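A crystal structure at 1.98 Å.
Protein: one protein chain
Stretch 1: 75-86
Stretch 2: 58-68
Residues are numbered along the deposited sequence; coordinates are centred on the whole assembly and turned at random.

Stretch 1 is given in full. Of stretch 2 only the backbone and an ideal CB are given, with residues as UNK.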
# COMPACT_ATOMS: atom_id res chain seq x y z
N ILE A 75 19.31 27.74 14.21
CA ILE A 75 19.31 26.35 14.65
C ILE A 75 18.46 26.27 15.91
O ILE A 75 18.38 27.22 16.72
CB ILE A 75 20.72 25.81 14.91
CG1 ILE A 75 20.72 24.27 15.04
CG2 ILE A 75 21.30 26.40 16.21
CD1 ILE A 75 22.11 23.71 14.92
N GLY A 76 17.77 25.15 16.04
CA GLY A 76 16.93 24.87 17.18
C GLY A 76 17.73 24.35 18.34
O GLY A 76 18.70 23.65 18.12
N ILE A 77 17.32 24.61 19.57
CA ILE A 77 18.20 24.21 20.70
C ILE A 77 17.53 23.46 21.81
O ILE A 77 18.11 23.26 22.88
CB ILE A 77 18.99 25.42 21.28
CG1 ILE A 77 18.04 26.42 21.98
CG2 ILE A 77 19.81 26.10 20.19
CD1 ILE A 77 18.72 27.65 22.56
N ASP A 78 16.32 22.99 21.57
CA ASP A 78 15.69 22.04 22.46
C ASP A 78 14.83 21.09 21.65
O ASP A 78 14.96 21.08 20.42
CB ASP A 78 14.95 22.78 23.58
CG ASP A 78 13.72 23.48 23.14
OD1 ASP A 78 13.32 23.49 21.95
OD2 ASP A 78 13.14 24.11 24.04
N LEU A 79 14.03 20.29 22.34
CA LEU A 79 13.19 19.21 21.81
C LEU A 79 14.03 18.04 21.29
O LEU A 79 13.55 17.16 20.54
CB LEU A 79 12.28 19.72 20.73
CG LEU A 79 11.23 20.73 21.17
CD1 LEU A 79 10.51 21.36 20.01
CD2 LEU A 79 10.24 20.04 22.09
N PHE A 80 15.27 17.97 21.75
CA PHE A 80 16.04 16.76 21.58
C PHE A 80 15.37 15.57 22.29
O PHE A 80 14.85 15.73 23.42
CB PHE A 80 17.48 16.97 22.05
CG PHE A 80 18.11 18.15 21.42
CD1 PHE A 80 18.28 18.18 20.03
CD2 PHE A 80 18.50 19.25 22.18
CE1 PHE A 80 18.85 19.25 19.42
CE2 PHE A 80 19.06 20.35 21.56
CZ PHE A 80 19.25 20.36 20.18
N PHE A 81 15.35 14.40 21.63
CA PHE A 81 14.73 13.20 22.18
C PHE A 81 13.25 13.44 22.46
O PHE A 81 12.66 12.85 23.39
CB PHE A 81 15.42 12.73 23.46
CG PHE A 81 16.89 12.48 23.26
CD1 PHE A 81 17.32 11.36 22.54
CD2 PHE A 81 17.83 13.34 23.78
CE1 PHE A 81 18.64 11.14 22.34
CE2 PHE A 81 19.14 13.11 23.58
CZ PHE A 81 19.55 12.00 22.88
N ALA A 82 12.69 14.37 21.69
CA ALA A 82 11.31 14.80 21.84
C ALA A 82 11.03 15.36 23.25
O ALA A 82 9.92 15.24 23.74
CB ALA A 82 10.37 13.65 21.54
N ASN A 83 12.00 16.04 23.83
CA ASN A 83 11.92 16.48 25.25
C ASN A 83 10.81 17.49 25.42
O ASN A 83 10.87 18.58 24.90
CB ASN A 83 13.29 17.05 25.72
CG ASN A 83 13.27 17.52 27.17
OD1 ASN A 83 12.25 17.84 27.70
ND2 ASN A 83 14.39 17.42 27.83
N ASP A 84 9.80 17.06 26.19
CA ASP A 84 8.64 17.82 26.53
C ASP A 84 7.73 18.13 25.38
O ASP A 84 6.99 19.11 25.41
CB ASP A 84 9.05 19.10 27.27
CG ASP A 84 9.39 18.83 28.68
OD1 ASP A 84 9.00 17.73 29.14
OD2 ASP A 84 10.06 19.72 29.31
N LEU A 85 7.70 17.26 24.39
CA LEU A 85 6.86 17.50 23.21
C LEU A 85 5.42 17.80 23.64
O LEU A 85 4.90 18.85 23.30
CB LEU A 85 6.89 16.28 22.27
CG LEU A 85 6.39 16.54 20.87
CD1 LEU A 85 7.34 17.46 20.13
CD2 LEU A 85 6.32 15.21 20.15
N ALA A 86 4.83 16.90 24.40
CA ALA A 86 3.50 17.05 25.02
C ALA A 86 3.19 18.36 25.80
O ALA A 86 2.03 18.69 26.00
CB ALA A 86 3.26 15.85 25.96
N UNK A 58 16.84 11.34 13.75
CA UNK A 58 15.93 12.44 13.73
C UNK A 58 15.20 12.54 15.07
O UNK A 58 14.98 13.66 15.55
CB UNK A 58 14.94 12.29 12.57
N UNK A 59 14.86 11.39 15.67
CA UNK A 59 14.31 11.38 17.02
C UNK A 59 15.30 12.06 18.00
O UNK A 59 14.89 12.88 18.83
CB UNK A 59 14.01 9.95 17.46
N UNK A 60 16.57 11.74 17.89
CA UNK A 60 17.52 12.16 18.94
C UNK A 60 17.87 13.64 18.79
O UNK A 60 17.78 14.42 19.77
CB UNK A 60 18.79 11.31 18.88
N UNK A 61 18.34 14.01 17.62
CA UNK A 61 18.77 15.40 17.41
C UNK A 61 18.11 16.19 16.31
O UNK A 61 17.89 17.43 16.44
CB UNK A 61 20.27 15.41 17.13
N UNK A 62 17.75 15.51 15.23
CA UNK A 62 17.26 16.26 14.06
C UNK A 62 16.04 17.12 14.32
O UNK A 62 15.98 18.28 13.93
CB UNK A 62 16.93 15.28 12.93
N UNK A 63 15.02 16.54 14.96
CA UNK A 63 13.82 17.28 15.19
C UNK A 63 14.14 18.54 16.03
O UNK A 63 13.57 19.61 15.79
CB UNK A 63 12.78 16.40 15.88
N UNK A 64 15.03 18.41 17.02
CA UNK A 64 15.32 19.56 17.88
C UNK A 64 16.01 20.68 17.12
O UNK A 64 15.58 21.81 17.16
CB UNK A 64 16.19 19.13 19.06
N UNK A 65 17.02 20.32 16.36
CA UNK A 65 17.73 21.29 15.53
C UNK A 65 16.78 22.00 14.58
O UNK A 65 16.95 23.20 14.31
CB UNK A 65 18.84 20.60 14.74
N UNK A 66 15.80 21.27 14.06
CA UNK A 66 14.92 21.78 13.02
C UNK A 66 13.78 22.65 13.59
O UNK A 66 13.45 23.71 13.06
CB UNK A 66 14.34 20.61 12.22
N UNK A 67 13.16 22.18 14.66
CA UNK A 67 11.93 22.79 15.16
C UNK A 67 12.00 23.33 16.61
O UNK A 67 11.02 23.97 17.05
CB UNK A 67 10.81 21.76 15.07
N UNK A 68 13.09 23.04 17.33
CA UNK A 68 13.22 23.50 18.68
C UNK A 68 13.48 25.01 18.75
O UNK A 68 13.45 25.75 17.75
CB UNK A 68 14.34 22.73 19.38

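Position 58 opens the helical stretch. Nothing of stretch 1 lies near its ideal CB, so stretch 1 sets no limit there. The residue is Phe-58, which makes no contact with stretch 1.

At position 59 CA-to-CB points sideways, and a small side chain would touch nothing. A long apolar one could reach the backbone of Phe-81 and the methyl of Ala-82. The residue is Phe-59. Phe-81 CA sits over its ring face, 4.2 Å from the centroid, and Ala-82 CB is 4.0 Å from Phe-59 CE1. Phe-59 O takes a weak hydrogen bond from Phe-81 N, 3.2 Å away.

The ideal CB of position 60 is tight, 3.5 Å from Phe-81 CE1. A small residue suits, such as alanine, serine or cysteine. It is Ser-60. Its carbonyl accepts the better-angled bond from Phe-81 N, with Ser-60 O 3.1 Å away, and lies over one face of the Phe-81 ring.

Position 61 points sideways, with its CB 4.5 Å from Phe-80 CD1. Medium apolar side chains would fit. Val-61 places its CB 4.3 Å from Phe-80 CD1.

Position 62 points away and could hold many residues as far as stretch 1 is concerned. It is Gly-62.

Position 63 points sideways, but a long apolar side chain could reach the leucines of stretch 1. Phe-63 does so: its CE2 is 3.9 Å from Leu-79 CD1 and 4.0 Å from Leu-85 CD1.

At position 64 CA-to-CB points toward stretch 1. Its ideal CB would lie 2.5 Å from Phe-80 CD1 and 2.7 Å from Asp-78 O, so only glycine suits. Gly-64 lets the two stretches come together, with Gly-64 CA 3.0 Å from Asp-78 O. A water accepts from its N and donates to Phe-59 O and Leu-79 O.

Position 65 lies beside Ile-75 and Phe-80, which favour a large apolar or aromatic side chain. The residue is Phe-65. Ile-75 CD1 covers one ring face, 4.0 Å from the centroid, and Phe-80 CE1 approaches Phe-65 CD1 to 3.5 Å. Phe-65 O accepts a hydrogen bond from Gly-76 N, 2.7 Å away.

Position 66 points away, leaving the choice open. Met-66 makes no contact.

Position 67 has its CB 5.0 Å from Leu-79 CD1, a loose fit for many side chains. The ring of Phe-67 leads away.

Position 68 leaves helical phi/psi. Its ideal CB would be 2.0 Å from Asp-78 O, which demands glycine. Gly-68 instead makes a CA-H...O contact, its CA 3.5 Å from Asp-78 O.

Stretch 2, residues 58-68: FFSVGFGFMFG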
# COMPACT_ATOMS: atom_id res chain seq x y z
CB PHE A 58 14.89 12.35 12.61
CG PHE A 58 14.14 13.64 12.36
CD1 PHE A 58 14.75 14.70 11.78
CD2 PHE A 58 12.85 13.77 12.72
CE1 PHE A 58 14.06 15.88 11.55
CE2 PHE A 58 12.14 14.94 12.51
CZ PHE A 58 12.75 15.99 11.89
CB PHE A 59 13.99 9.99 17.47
CG PHE A 59 13.59 9.87 18.93
CD1 PHE A 59 12.31 10.14 19.35
CD2 PHE A 59 14.50 9.43 19.86
CE1 PHE A 59 11.97 10.05 20.69
CE2 PHE A 59 14.17 9.34 21.19
CZ PHE A 59 12.92 9.67 21.61
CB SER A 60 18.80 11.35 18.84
OG SER A 60 18.50 9.99 19.01
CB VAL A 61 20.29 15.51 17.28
CG1 VAL A 61 20.95 14.81 18.43
CG2 VAL A 61 20.78 14.92 16.02
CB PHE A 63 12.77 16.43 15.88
CG PHE A 63 11.44 17.15 16.07
CD1 PHE A 63 10.46 17.11 15.06
CD2 PHE A 63 11.16 17.87 17.24
CE1 PHE A 63 9.26 17.76 15.21
CE2 PHE A 63 9.99 18.58 17.37
CZ PHE A 63 9.01 18.51 16.37
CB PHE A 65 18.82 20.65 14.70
CG PHE A 65 20.07 20.29 15.46
CD1 PHE A 65 20.38 20.81 16.71
CD2 PHE A 65 20.99 19.45 14.87
CE1 PHE A 65 21.55 20.46 17.38
CE2 PHE A 65 22.21 19.15 15.50
CZ PHE A 65 22.49 19.64 16.79
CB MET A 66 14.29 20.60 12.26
CG MET A 66 13.48 21.05 11.04
SD MET A 66 13.46 19.66 9.83
CE MET A 66 12.35 20.32 8.55
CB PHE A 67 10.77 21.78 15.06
CG PHE A 67 10.36 21.49 13.64
CD1 PHE A 67 9.73 22.49 12.85
CD2 PHE A 67 10.63 20.28 13.08
CE1 PHE A 67 9.42 22.21 11.51
CE2 PHE A 67 10.25 19.98 11.78
CZ PHE A 67 9.69 20.96 10.98
O HOH W 1 15.02 15.86 18.37
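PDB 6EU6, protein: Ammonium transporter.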